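Local atomic coordinates of putative branched-chain amino acid ABC transporter (PDB entry 3HUT), a protein that probably binds a branched-chain or related amino acid outside the cytoplasmic membrane and delivers it to an ABC transporter for uptake. Residues Phe67-Gly75 with Glu299-Asp307; Val242-Val252 with Lys333-Gly343. One frame throughout, in Å; residues are numbered along the deposited sequence.

Interaction 1 of 2, residues Phe67-Gly75 with Glu299-Asp307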
ATOM      1  N   PHE A  67       6.305  13.804  21.646  1.00 10.85           N
ATOM      2  CA  PHE A  67       5.684  14.649  20.630  1.00 10.54           C
ATOM      3  C   PHE A  67       4.457  15.362  21.192  1.00 11.09           C
ATOM      4  O   PHE A  67       4.213  16.533  20.897  1.00 12.02           O
ATOM      5  CB  PHE A  67       5.253  13.825  19.413  1.00  7.68           C
ATOM      6  CG  PHE A  67       6.389  13.390  18.524  1.00  9.30           C
ATOM      7  CD1 PHE A  67       7.543  14.156  18.409  1.00  7.91           C
ATOM      8  CD2 PHE A  67       6.272  12.235  17.754  1.00  9.09           C
ATOM      9  CE1 PHE A  67       8.566  13.778  17.535  1.00  9.05           C
ATOM     10  CE2 PHE A  67       7.286  11.849  16.878  1.00 10.08           C
ATOM     11  CZ  PHE A  67       8.434  12.619  16.767  1.00  8.54           C
ATOM     12  N   VAL A  68       3.676  14.642  21.991  1.00 11.77           N
ATOM     13  CA  VAL A  68       2.471  15.203  22.593  1.00 12.04           C
ATOM     14  C   VAL A  68       2.833  16.363  23.518  1.00 13.48           C
ATOM     15  O   VAL A  68       2.161  17.397  23.535  1.00 12.11           O
ATOM     16  CB  VAL A  68       1.697  14.113  23.386  1.00 10.84           C
ATOM     17  CG1 VAL A  68       0.601  14.752  24.253  1.00  8.40           C
ATOM     18  CG2 VAL A  68       1.078  13.114  22.410  1.00 10.38           C
ATOM     19  N   ASP A  69       3.918  16.191  24.265  1.00 14.76           N
ATOM     20  CA  ASP A  69       4.391  17.204  25.201  1.00 16.39           C
ATOM     21  C   ASP A  69       5.021  18.432  24.554  1.00 15.98           C
ATOM     22  O   ASP A  69       5.237  19.440  25.227  1.00 15.71           O
ATOM     23  CB  ASP A  69       5.384  16.583  26.187  1.00 20.00           C
ATOM     24  CG  ASP A  69       4.727  16.163  27.481  1.00 24.32           C
ATOM     25  OD1 ASP A  69       4.266  17.057  28.223  1.00 28.99           O
ATOM     26  OD2 ASP A  69       4.667  14.948  27.760  1.00 27.40           O
ATOM     27  N   ASP A  70       5.332  18.352  23.262  1.00 14.71           N
ATOM     28  CA  ASP A  70       5.911  19.494  22.561  1.00 15.27           C
ATOM     29  C   ASP A  70       4.790  20.201  21.803  1.00 16.05           C
ATOM     30  O   ASP A  70       4.382  19.760  20.730  1.00 14.17           O
ATOM     31  CB  ASP A  70       6.985  19.044  21.570  1.00 15.74           C
ATOM     32  CG  ASP A  70       7.716  20.214  20.935  1.00 16.45           C
ATOM     33  OD1 ASP A  70       7.153  21.330  20.909  1.00 14.44           O
ATOM     34  OD2 ASP A  70       8.849  20.015  20.451  1.00 17.23           O
ATOM     35  N   PRO A  71       4.283  21.319  22.350  1.00 16.48           N
ATOM     36  CA  PRO A  71       3.199  22.083  21.722  1.00 15.88           C
ATOM     37  C   PRO A  71       3.426  22.489  20.266  1.00 15.19           C
ATOM     38  O   PRO A  71       2.472  22.800  19.553  1.00 15.83           O
ATOM     39  CB  PRO A  71       3.048  23.287  22.650  1.00 17.00           C
ATOM     40  CG  PRO A  71       4.436  23.470  23.180  1.00 17.49           C
ATOM     41  CD  PRO A  71       4.834  22.056  23.500  1.00 18.03           C
ATOM     42  N   ARG A  72       4.675  22.486  19.812  1.00 13.46           N
ATOM     43  CA  ARG A  72       4.942  22.866  18.428  1.00 14.43           C
ATOM     44  C   ARG A  72       4.550  21.767  17.444  1.00 12.85           C
ATOM     45  O   ARG A  72       4.204  22.046  16.300  1.00 12.66           O
ATOM     46  CB  ARG A  72       6.418  23.210  18.246  1.00 17.07           C
ATOM     47  CG  ARG A  72       6.900  24.321  19.160  1.00 21.80           C
ATOM     48  CD  ARG A  72       8.302  24.755  18.788  1.00 25.21           C
ATOM     49  NE  ARG A  72       9.225  23.628  18.701  1.00 29.43           N
ATOM     50  CZ  ARG A  72       9.581  22.862  19.728  1.00 31.53           C
ATOM     51  NH1 ARG A  72       9.090  23.097  20.938  1.00 34.95           N
ATOM     52  NH2 ARG A  72      10.445  21.867  19.546  1.00 30.53           N
ATOM     53  N   VAL A  73       4.604  20.519  17.894  1.00 11.69           N
ATOM     54  CA  VAL A  73       4.261  19.389  17.042  1.00 10.25           C
ATOM     55  C   VAL A  73       2.747  19.322  16.861  1.00  8.55           C
ATOM     56  O   VAL A  73       2.018  19.004  17.799  1.00  8.80           O
ATOM     57  CB  VAL A  73       4.760  18.074  17.663  1.00  9.94           C
ATOM     58  CG1 VAL A  73       4.423  16.909  16.747  1.00 11.82           C
ATOM     59  CG2 VAL A  73       6.271  18.158  17.913  1.00 11.40           C
ATOM     60  N   VAL A  74       2.273  19.619  15.656  1.00  7.81           N
ATOM     61  CA  VAL A  74       0.838  19.615  15.399  1.00  8.12           C
ATOM     62  C   VAL A  74       0.325  18.326  14.771  1.00  8.30           C
ATOM     63  O   VAL A  74      -0.885  18.100  14.693  1.00  5.56           O
ATOM     64  CB  VAL A  74       0.441  20.807  14.500  1.00  9.05           C
ATOM     65  CG1 VAL A  74       0.735  22.114  15.221  1.00  9.11           C
ATOM     66  CG2 VAL A  74       1.204  20.749  13.186  1.00  9.71           C
ATOM     67  N   GLY A  75       1.248  17.483  14.326  1.00  7.55           N
ATOM     68  CA  GLY A  75       0.860  16.232  13.712  1.00  7.39           C
ATOM     69  C   GLY A  75       2.047  15.297  13.695  1.00  8.65           C
ATOM     70  O   GLY A  75       3.191  15.741  13.751  1.00 10.59           O
ATOM     71  N   GLU A 299      -2.149  28.995  11.370  1.00 18.58           N
ATOM     72  CA  GLU A 299      -2.656  28.867  12.731  1.00 19.77           C
ATOM     73  C   GLU A 299      -3.215  27.472  12.988  1.00 17.52           C
ATOM     74  O   GLU A 299      -4.042  27.274  13.873  1.00 17.40           O
ATOM     75  CB  GLU A 299      -3.739  29.920  12.986  1.00 23.24           C
ATOM     76  CG  GLU A 299      -3.518  30.735  14.258  1.00 31.13           C
ATOM     77  CD  GLU A 299      -4.613  31.766  14.503  1.00 34.45           C
ATOM     78  OE1 GLU A 299      -4.858  32.603  13.609  1.00 37.28           O
ATOM     79  OE2 GLU A 299      -5.225  31.740  15.593  1.00 36.23           O
ATOM     80  N   VAL A 300      -2.749  26.506  12.209  1.00 15.81           N
ATOM     81  CA  VAL A 300      -3.194  25.127  12.345  1.00 14.00           C
ATOM     82  C   VAL A 300      -3.012  24.572  13.762  1.00 13.10           C
ATOM     83  O   VAL A 300      -2.034  24.876  14.437  1.00 12.25           O
ATOM     84  CB  VAL A 300      -2.426  24.215  11.352  1.00 14.28           C
ATOM     85  CG1 VAL A 300      -0.931  24.385  11.546  1.00 14.86           C
ATOM     86  CG2 VAL A 300      -2.817  22.754  11.557  1.00 13.77           C
ATOM     87  N   THR A 301      -3.973  23.766  14.206  1.00 11.49           N
ATOM     88  CA  THR A 301      -3.901  23.125  15.514  1.00 11.53           C
ATOM     89  C   THR A 301      -4.030  21.623  15.277  1.00 11.77           C
ATOM     90  O   THR A 301      -4.381  21.187  14.178  1.00 12.29           O
ATOM     91  CB  THR A 301      -5.052  23.547  16.449  1.00  9.50           C
ATOM     92  OG1 THR A 301      -6.300  23.123  15.885  1.00 10.10           O
ATOM     93  CG2 THR A 301      -5.066  25.056  16.643  1.00  9.12           C
ATOM     94  N   ARG A 302      -3.750  20.837  16.306  1.00 10.95           N
ATOM     95  CA  ARG A 302      -3.846  19.391  16.199  1.00 10.47           C
ATOM     96  C   ARG A 302      -5.257  18.996  15.779  1.00 11.52           C
ATOM     97  O   ARG A 302      -5.446  18.114  14.936  1.00  9.96           O
ATOM     98  CB  ARG A 302      -3.490  18.749  17.544  1.00  9.33           C
ATOM     99  CG  ARG A 302      -2.025  18.923  17.912  1.00  7.81           C
ATOM    100  CD  ARG A 302      -1.682  18.364  19.290  1.00  8.91           C
ATOM    101  NE  ARG A 302      -0.251  18.491  19.538  1.00  8.28           N
ATOM    102  CZ  ARG A 302       0.362  18.216  20.689  1.00  9.11           C
ATOM    103  NH1 ARG A 302      -0.322  17.783  21.740  1.00  7.87           N
ATOM    104  NH2 ARG A 302       1.675  18.388  20.788  1.00  8.09           N
ATOM    105  N   GLU A 303      -6.243  19.676  16.361  1.00 12.10           N
ATOM    106  CA  GLU A 303      -7.650  19.413  16.077  1.00 11.94           C
ATOM    107  C   GLU A 303      -8.037  19.783  14.647  1.00 10.43           C
ATOM    108  O   GLU A 303      -8.715  19.016  13.965  1.00  9.23           O
ATOM    109  CB  GLU A 303      -8.543  20.193  17.052  1.00 14.68           C
ATOM    110  CG  GLU A 303      -8.139  20.084  18.517  1.00 21.37           C
ATOM    111  CD  GLU A 303      -6.821  20.783  18.819  1.00 25.27           C
ATOM    112  OE1 GLU A 303      -6.687  21.978  18.488  1.00 30.67           O
ATOM    113  OE2 GLU A 303      -5.916  20.142  19.391  1.00 29.94           O
ATOM    114  N   SER A 304      -7.624  20.965  14.197  1.00  9.54           N
ATOM    115  CA  SER A 304      -7.959  21.397  12.848  1.00  9.15           C
ATOM    116  C   SER A 304      -7.211  20.556  11.819  1.00  8.89           C
ATOM    117  O   SER A 304      -7.714  20.322  10.719  1.00  7.16           O
ATOM    118  CB  SER A 304      -7.638  22.884  12.651  1.00  8.28           C
ATOM    119  OG  SER A 304      -6.246  23.110  12.530  1.00 10.82           O
ATOM    120  N   LEU A 305      -6.013  20.100  12.180  1.00  7.27           N
ATOM    121  CA  LEU A 305      -5.233  19.272  11.272  1.00  8.49           C
ATOM    122  C   LEU A 305      -5.884  17.898  11.137  1.00  8.05           C
ATOM    123  O   LEU A 305      -5.845  17.292  10.068  1.00 10.68           O
ATOM    124  CB  LEU A 305      -3.788  19.129  11.768  1.00  8.08           C
ATOM    125  CG  LEU A 305      -2.861  18.253  10.910  1.00  9.10           C
ATOM    126  CD1 LEU A 305      -2.948  18.659   9.441  1.00  6.34           C
ATOM    127  CD2 LEU A 305      -1.422  18.391  11.417  1.00  7.70           C
ATOM    128  N   ARG A 306      -6.490  17.404  12.214  1.00  7.86           N
ATOM    129  CA  ARG A 306      -7.157  16.100  12.155  1.00  7.19           C
ATOM    130  C   ARG A 306      -8.330  16.183  11.172  1.00  6.54           C
ATOM    131  O   ARG A 306      -8.553  15.261  10.386  1.00  4.60           O
ATOM    132  CB  ARG A 306      -7.679  15.683  13.533  1.00  6.80           C
ATOM    133  CG  ARG A 306      -8.089  14.205  13.609  1.00  4.56           C
ATOM    134  CD  ARG A 306      -9.394  14.036  14.366  1.00  7.86           C
ATOM    135  NE  ARG A 306     -10.501  14.709  13.681  1.00  7.37           N
ATOM    136  CZ  ARG A 306     -11.286  14.140  12.767  1.00  8.51           C
ATOM    137  NH1 ARG A 306     -11.106  12.871  12.416  1.00  6.21           N
ATOM    138  NH2 ARG A 306     -12.255  14.849  12.196  1.00  4.59           N
ATOM    139  N   ASP A 307      -9.080  17.287  11.221  1.00  6.30           N
ATOM    140  CA  ASP A 307     -10.211  17.471  10.312  1.00  6.76           C
ATOM    141  C   ASP A 307      -9.737  17.559   8.866  1.00  6.97           C
ATOM    142  O   ASP A 307     -10.314  16.924   7.980  1.00  6.91           O
ATOM    143  CB  ASP A 307     -11.002  18.745  10.648  1.00  6.31           C
ATOM    144  CG  ASP A 307     -11.864  18.592  11.886  1.00  8.66           C
ATOM    145  OD1 ASP A 307     -12.423  17.492  12.097  1.00  8.98           O
ATOM    146  OD2 ASP A 307     -11.997  19.578  12.640  1.00  9.51           O
TER
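Arg302, in the first turn of helix 302-310, reaches across to the backbone of Phe67-Gly75 and buries more surface than any other residue of this contact. Its CG lies anti to its own carbonyl carbon (chi1 -68°) and the chain then runs extended to NE, which carries the guanidinium to the turn between helix 57-69 and strand 73-78. Two carbonyl oxygens meet the group at its edge, both within 7° of its plane. Val73 O is held side-on, by NE at 2.9 Å and by NH2 at 3.1 Å. Val68 O is held end-on: NH1 approaches it on a lone pair, while NH2, 3.0 Å from the same oxygen, stands above the carbonyl plane. Four bonds to two backbone acceptors should fix the tilt and rotation of the guanidinium.

Val74, next in buried surface, packs beside the root of this arginine. Its CG2 touches Leu305 CD2 at 3.9 Å, the two side chains crossing at about a right angle. Val74 O finds no hydrogen-bond donor; Leu305 CD2 lies 3.3 Å from it, and Arg302 CA makes a CA-H...O contact. A capping box of Thr301 and Ser304 starts the helix, with Ser304 N bonded to Thr301 OG1. The axes of helix 302-307 and strand 73-75 approach to 7.6 Å at 21°; a helix nearly parallel to a central strand is typical of the Rossmann-like alpha/beta lobe of periplasmic binding proteins.

Interaction 2 of 2, residues Val242-Val252 with Lys333-Gly343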
ATOM      1  N   VAL A 242       4.866 -16.368 -17.232  1.00  8.50           N
ATOM      2  CA  VAL A 242       4.088 -15.286 -16.630  1.00  7.69           C
ATOM      3  C   VAL A 242       3.563 -14.261 -17.630  1.00  9.34           C
ATOM      4  O   VAL A 242       2.904 -13.290 -17.247  1.00  8.53           O
ATOM      5  CB  VAL A 242       4.887 -14.566 -15.503  1.00 10.76           C
ATOM      6  CG1 VAL A 242       5.201 -15.562 -14.386  1.00  9.70           C
ATOM      7  CG2 VAL A 242       6.169 -13.947 -16.051  1.00  8.85           C
ATOM      8  N   GLU A 243       3.843 -14.474 -18.912  1.00  8.56           N
ATOM      9  CA  GLU A 243       3.357 -13.559 -19.939  1.00  8.77           C
ATOM     10  C   GLU A 243       1.830 -13.570 -19.920  1.00  9.93           C
ATOM     11  O   GLU A 243       1.215 -14.634 -19.856  1.00 11.64           O
ATOM     12  CB  GLU A 243       3.846 -13.997 -21.320  1.00  9.87           C
ATOM     13  CG  GLU A 243       5.318 -13.735 -21.575  1.00 10.03           C
ATOM     14  CD  GLU A 243       5.617 -12.267 -21.791  1.00 11.64           C
ATOM     15  OE1 GLU A 243       5.091 -11.694 -22.770  1.00 12.75           O
ATOM     16  OE2 GLU A 243       6.376 -11.685 -20.989  1.00  9.79           O
ATOM     17  N   GLY A 244       1.220 -12.392 -19.965  1.00  8.21           N
ATOM     18  CA  GLY A 244      -0.227 -12.327 -19.962  1.00  7.56           C
ATOM     19  C   GLY A 244      -0.881 -12.220 -18.596  1.00  7.38           C
ATOM     20  O   GLY A 244      -2.079 -11.956 -18.512  1.00  8.34           O
ATOM     21  N   VAL A 245      -0.120 -12.424 -17.523  1.00  6.84           N
ATOM     22  CA  VAL A 245      -0.692 -12.316 -16.183  1.00  7.10           C
ATOM     23  C   VAL A 245      -1.101 -10.865 -15.922  1.00  8.26           C
ATOM     24  O   VAL A 245      -0.381  -9.927 -16.277  1.00  8.15           O
ATOM     25  CB  VAL A 245       0.313 -12.776 -15.090  1.00  7.05           C
ATOM     26  CG1 VAL A 245      -0.267 -12.529 -13.699  1.00  6.02           C
ATOM     27  CG2 VAL A 245       0.611 -14.264 -15.253  1.00  5.55           C
ATOM     28  N   ARG A 246      -2.270 -10.685 -15.322  1.00  8.89           N
ATOM     29  CA  ARG A 246      -2.768  -9.351 -15.018  1.00  9.24           C
ATOM     30  C   ARG A 246      -2.811  -9.106 -13.522  1.00  9.23           C
ATOM     31  O   ARG A 246      -3.040 -10.025 -12.740  1.00  7.79           O
ATOM     32  CB  ARG A 246      -4.163  -9.164 -15.610  1.00 11.37           C
ATOM     33  CG  ARG A 246      -4.145  -8.929 -17.108  1.00 15.29           C
ATOM     34  CD  ARG A 246      -5.521  -9.080 -17.712  1.00 21.40           C
ATOM     35  NE  ARG A 246      -5.494  -8.808 -19.144  1.00 27.38           N
ATOM     36  CZ  ARG A 246      -6.522  -8.994 -19.961  1.00 32.54           C
ATOM     37  NH1 ARG A 246      -7.673  -9.459 -19.492  1.00 33.32           N
ATOM     38  NH2 ARG A 246      -6.395  -8.714 -21.254  1.00 34.52           N
ATOM     39  N   LEU A 247      -2.581  -7.856 -13.130  1.00  7.90           N
ATOM     40  CA  LEU A 247      -2.612  -7.481 -11.727  1.00  7.51           C
ATOM     41  C   LEU A 247      -2.768  -5.973 -11.614  1.00  8.78           C
ATOM     42  O   LEU A 247      -2.468  -5.233 -12.555  1.00  3.73           O
ATOM     43  CB  LEU A 247      -1.322  -7.920 -11.009  1.00  9.34           C
ATOM     44  CG  LEU A 247       0.045  -7.333 -11.405  1.00 13.36           C
ATOM     45  CD1 LEU A 247       0.068  -5.822 -11.230  1.00 19.97           C
ATOM     46  CD2 LEU A 247       1.123  -7.950 -10.522  1.00 17.08           C
ATOM     47  N   ALA A 248      -3.244  -5.522 -10.462  1.00  8.43           N
ATOM     48  CA  ALA A 248      -3.402  -4.099 -10.212  1.00 10.06           C
ATOM     49  C   ALA A 248      -2.536  -3.744  -9.009  1.00 10.70           C
ATOM     50  O   ALA A 248      -2.363  -4.557  -8.105  1.00 11.02           O
ATOM     51  CB  ALA A 248      -4.870  -3.767  -9.924  1.00 10.83           C
ATOM     52  N   THR A 249      -1.986  -2.538  -9.005  1.00 11.78           N
ATOM     53  CA  THR A 249      -1.157  -2.094  -7.897  1.00 13.23           C
ATOM     54  C   THR A 249      -1.270  -0.583  -7.740  1.00 12.09           C
ATOM     55  O   THR A 249      -1.670   0.117  -8.667  1.00 12.84           O
ATOM     56  CB  THR A 249       0.323  -2.483  -8.110  1.00 15.53           C
ATOM     57  OG1 THR A 249       1.052  -2.243  -6.900  1.00 21.88           O
ATOM     58  CG2 THR A 249       0.940  -1.660  -9.234  1.00 14.75           C
ATOM     59  N   ALA A 250      -0.926  -0.086  -6.556  1.00 11.12           N
ATOM     60  CA  ALA A 250      -0.999   1.341  -6.269  1.00 10.47           C
ATOM     61  C   ALA A 250       0.148   2.094  -6.940  1.00  8.61           C
ATOM     62  O   ALA A 250      -0.075   2.942  -7.796  1.00  6.88           O
ATOM     63  CB  ALA A 250      -0.971   1.566  -4.760  1.00 10.77           C
ATOM     64  N   PHE A 251       1.374   1.764  -6.551  1.00 10.03           N
ATOM     65  CA  PHE A 251       2.566   2.398  -7.111  1.00  9.07           C
ATOM     66  C   PHE A 251       3.090   1.630  -8.329  1.00  9.16           C
ATOM     67  O   PHE A 251       3.357   0.436  -8.247  1.00  9.64           O
ATOM     68  CB  PHE A 251       3.663   2.470  -6.044  1.00  8.80           C
ATOM     69  CG  PHE A 251       4.966   3.041  -6.539  1.00  9.58           C
ATOM     70  CD1 PHE A 251       5.011   4.298  -7.129  1.00  9.85           C
ATOM     71  CD2 PHE A 251       6.154   2.328  -6.392  1.00 10.58           C
ATOM     72  CE1 PHE A 251       6.220   4.841  -7.565  1.00 11.01           C
ATOM     73  CE2 PHE A 251       7.366   2.861  -6.824  1.00 10.33           C
ATOM     74  CZ  PHE A 251       7.399   4.121  -7.411  1.00 12.09           C
ATOM     75  N   VAL A 252       3.236   2.321  -9.453  1.00  7.59           N
ATOM     76  CA  VAL A 252       3.746   1.689 -10.667  1.00  8.27           C
ATOM     77  C   VAL A 252       5.081   2.331 -11.026  1.00  9.69           C
ATOM     78  O   VAL A 252       5.139   3.500 -11.408  1.00 10.75           O
ATOM     79  CB  VAL A 252       2.773   1.861 -11.842  1.00  7.91           C
ATOM     80  CG1 VAL A 252       3.293   1.110 -13.063  1.00  7.85           C
ATOM     81  CG2 VAL A 252       1.392   1.353 -11.451  1.00  5.10           C
ATOM     82  N   LYS A 333      -8.077   3.640  -3.009  1.00 10.05           N
ATOM     83  CA  LYS A 333      -7.274   4.217  -4.076  1.00  9.16           C
ATOM     84  C   LYS A 333      -7.684   3.729  -5.451  1.00  8.13           C
ATOM     85  O   LYS A 333      -8.272   2.663  -5.586  1.00  6.25           O
ATOM     86  CB  LYS A 333      -5.803   3.850  -3.875  1.00 10.62           C
ATOM     87  CG  LYS A 333      -5.176   4.335  -2.590  1.00 10.07           C
ATOM     88  CD  LYS A 333      -3.710   3.934  -2.557  1.00 14.72           C
ATOM     89  CE  LYS A 333      -2.949   4.719  -1.502  1.00 13.50           C
ATOM     90  NZ  LYS A 333      -1.525   4.338  -1.495  1.00 21.40           N
ATOM     91  N   ILE A 334      -7.370   4.520  -6.470  1.00  7.33           N
ATOM     92  CA  ILE A 334      -7.649   4.119  -7.839  1.00 10.36           C
ATOM     93  C   ILE A 334      -6.386   3.388  -8.282  1.00  8.73           C
ATOM     94  O   ILE A 334      -5.373   4.015  -8.584  1.00 10.31           O
ATOM     95  CB  ILE A 334      -7.885   5.329  -8.761  1.00 10.56           C
ATOM     96  CG1 ILE A 334      -9.171   6.049  -8.351  1.00 13.47           C
ATOM     97  CG2 ILE A 334      -7.993   4.865 -10.213  1.00 12.95           C
ATOM     98  CD1 ILE A 334      -9.505   7.242  -9.229  1.00 17.41           C
ATOM     99  N   LEU A 335      -6.445   2.061  -8.299  1.00  8.54           N
ATOM    100  CA  LEU A 335      -5.294   1.248  -8.678  1.00  7.14           C
ATOM    101  C   LEU A 335      -5.031   1.278 -10.180  1.00  8.11           C
ATOM    102  O   LEU A 335      -5.898   1.662 -10.961  1.00  7.36           O
ATOM    103  CB  LEU A 335      -5.506  -0.192  -8.203  1.00  7.53           C
ATOM    104  CG  LEU A 335      -5.808  -0.311  -6.703  1.00  9.83           C
ATOM    105  CD1 LEU A 335      -5.997  -1.770  -6.321  1.00 11.02           C
ATOM    106  CD2 LEU A 335      -4.672   0.315  -5.893  1.00  7.49           C
ATOM    107  N   THR A 336      -3.823   0.878 -10.575  1.00  6.99           N
ATOM    108  CA  THR A 336      -3.438   0.860 -11.983  1.00  6.56           C
ATOM    109  C   THR A 336      -3.353  -0.589 -12.464  1.00  7.31           C
ATOM    110  O   THR A 336      -2.611  -1.394 -11.899  1.00  6.74           O
ATOM    111  CB  THR A 336      -2.071   1.551 -12.184  1.00  6.36           C
ATOM    112  OG1 THR A 336      -2.158   2.915 -11.746  1.00  8.53           O
ATOM    113  CG2 THR A 336      -1.655   1.510 -13.645  1.00  7.94           C
ATOM    114  N   ARG A 337      -4.118  -0.915 -13.502  1.00  7.93           N
ATOM    115  CA  ARG A 337      -4.140  -2.275 -14.048  1.00  7.66           C
ATOM    116  C   ARG A 337      -2.966  -2.509 -14.983  1.00  8.40           C
ATOM    117  O   ARG A 337      -2.694  -1.695 -15.869  1.00  7.64           O
ATOM    118  CB  ARG A 337      -5.450  -2.518 -14.794  1.00  8.40           C
ATOM    119  CG  ARG A 337      -6.691  -2.436 -13.910  1.00  9.72           C
ATOM    120  CD  ARG A 337      -7.953  -2.533 -14.753  1.00 11.05           C
ATOM    121  NE  ARG A 337      -9.173  -2.551 -13.947  1.00 11.70           N
ATOM    122  CZ  ARG A 337     -10.400  -2.621 -14.460  1.00 11.80           C
ATOM    123  NH1 ARG A 337     -10.568  -2.677 -15.776  1.00 13.02           N
ATOM    124  NH2 ARG A 337     -11.456  -2.643 -13.663  1.00 11.73           N
ATOM    125  N   LEU A 338      -2.286  -3.636 -14.790  1.00  7.46           N
ATOM    126  CA  LEU A 338      -1.120  -3.975 -15.588  1.00  7.73           C
ATOM    127  C   LEU A 338      -1.217  -5.378 -16.176  1.00  7.32           C
ATOM    128  O   LEU A 338      -2.030  -6.191 -15.744  1.00  5.47           O
ATOM    129  CB  LEU A 338       0.136  -3.913 -14.713  1.00  7.57           C
ATOM    130  CG  LEU A 338       0.374  -2.654 -13.875  1.00  8.45           C
ATOM    131  CD1 LEU A 338       1.485  -2.920 -12.866  1.00  9.31           C
ATOM    132  CD2 LEU A 338       0.743  -1.490 -14.783  1.00  6.96           C
ATOM    133  N   VAL A 339      -0.378  -5.646 -17.169  1.00  6.43           N
ATOM    134  CA  VAL A 339      -0.312  -6.964 -17.783  1.00  6.53           C
ATOM    135  C   VAL A 339       1.156  -7.201 -18.091  1.00  6.78           C
ATOM    136  O   VAL A 339       1.887  -6.267 -18.434  1.00  7.57           O
ATOM    137  CB  VAL A 339      -1.139  -7.059 -19.099  1.00  7.83           C
ATOM    138  CG1 VAL A 339      -0.540  -6.173 -20.175  1.00  7.94           C
ATOM    139  CG2 VAL A 339      -1.185  -8.512 -19.578  1.00  7.80           C
ATOM    140  N   VAL A 340       1.594  -8.441 -17.931  1.00  5.57           N
ATOM    141  CA  VAL A 340       2.974  -8.792 -18.220  1.00  5.99           C
ATOM    142  C   VAL A 340       3.039  -9.082 -19.708  1.00  6.34           C
ATOM    143  O   VAL A 340       2.368  -9.988 -20.190  1.00  6.83           O
ATOM    144  CB  VAL A 340       3.408 -10.065 -17.464  1.00  7.79           C
ATOM    145  CG1 VAL A 340       4.840 -10.436 -17.857  1.00  6.05           C
ATOM    146  CG2 VAL A 340       3.298  -9.842 -15.958  1.00  6.19           C
ATOM    147  N   ARG A 341       3.820  -8.301 -20.441  1.00  8.40           N
ATOM    148  CA  ARG A 341       3.946  -8.531 -21.871  1.00  9.83           C
ATOM    149  C   ARG A 341       5.374  -8.251 -22.298  1.00 11.47           C
ATOM    150  O   ARG A 341       5.939  -7.206 -21.985  1.00 10.82           O
ATOM    151  CB  ARG A 341       2.972  -7.646 -22.657  1.00 11.18           C
ATOM    152  CG  ARG A 341       2.760  -8.112 -24.092  1.00 13.10           C
ATOM    153  CD  ARG A 341       2.171  -9.529 -24.130  1.00 17.75           C
ATOM    154  NE  ARG A 341       0.789  -9.582 -23.656  1.00 17.50           N
ATOM    155  CZ  ARG A 341       0.119 -10.709 -23.422  1.00 22.18           C
ATOM    156  NH1 ARG A 341       0.704 -11.888 -23.609  1.00 19.85           N
ATOM    157  NH2 ARG A 341      -1.144 -10.662 -23.013  1.00 18.88           N
ATOM    158  N   GLU A 342       5.957  -9.207 -23.008  1.00 12.72           N
ATOM    159  CA  GLU A 342       7.325  -9.086 -23.481  1.00 13.68           C
ATOM    160  C   GLU A 342       8.339  -8.773 -22.386  1.00 12.03           C
ATOM    161  O   GLU A 342       9.164  -7.878 -22.533  1.00 10.31           O
ATOM    162  CB  GLU A 342       7.408  -8.035 -24.590  1.00 17.54           C
ATOM    163  CG  GLU A 342       6.674  -8.447 -25.853  1.00 22.55           C
ATOM    164  CD  GLU A 342       6.759  -7.404 -26.948  1.00 27.90           C
ATOM    165  OE1 GLU A 342       7.889  -6.978 -27.275  1.00 31.33           O
ATOM    166  OE2 GLU A 342       5.697  -7.015 -27.488  1.00 30.54           O
ATOM    167  N   GLY A 343       8.254  -9.503 -21.278  1.00 10.53           N
ATOM    168  CA  GLY A 343       9.218  -9.342 -20.203  1.00  9.01           C
ATOM    169  C   GLY A 343       9.137  -8.164 -19.253  1.00  9.78           C
ATOM    170  O   GLY A 343      10.107  -7.886 -18.552  1.00  7.96           O
TER
HETATM  171  O   HOH W   1       3.459 -12.814 -24.640  1.00 22.50           O
HETATM  172  O   HOH W   2      -2.418   3.474  -9.001  1.00  9.68           O
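Leu247 and Leu338 face each other as a hydrogen-bonded pair in an antiparallel beta ladder, where strand 336-341 joins strand 246-249 in the mixed sheet of a periplasmic binding protein lobe. Their CD1 atoms meet at 3.6 Å with the side chains crossing at a slant; CG of Leu247 sits between its backbone N and carbonyl carbon (chi1 64°), which swings CD1 over toward strand 336-341. On the same face, Leu338 CD2 reaches tip to tip toward Val252 CG1, 4.0 Å away, and Val252 CG2 presses on Thr336 CB at 3.5 Å.

The other face carries Arg246 and Val339, side by side and pointing the same way, with Arg246 CG against Val339 CG2. The guanidinium of Arg246 continues to Tyr224 OH, a hydrogen bond to the neighbouring strand.

Beyond the ladder, the type II turn Val242-Val245 places Gly244 N over one face of the Arg341 guanidinium, offset toward its rim. Glu243, bent at chi2 (-73°), turns its carboxylate onto two successive backbone N-H groups: OE1 takes Glu342 N on its syn lone pair at 2.6 Å, and OE2 takes Gly343 N at 2.9 Å. A water donates to Glu243 OE1 and accepts from Arg341 NH1 in the guanidinium plane.

How the interactions relate
Interaction 1 and interaction 2 lie on opposite sides of the chain's centre: their own centres are 39 Å apart and their nearest atoms about 17 Å apart, so neither touches the other. Strand 73-78 of interaction 1 belongs to the five-stranded parallel sheet, whereas both strands of interaction 2 belong to the mixed sheet. Along the sequence the segments alternate, 67-75, 242-252, 299-307, 333-343, consistent with a chain that passes repeatedly between two lobes, as in this family. Relatives bind their ligand in the cleft between the lobes; no residue of either contact is known to bind the ligand, so neither is assigned to that site.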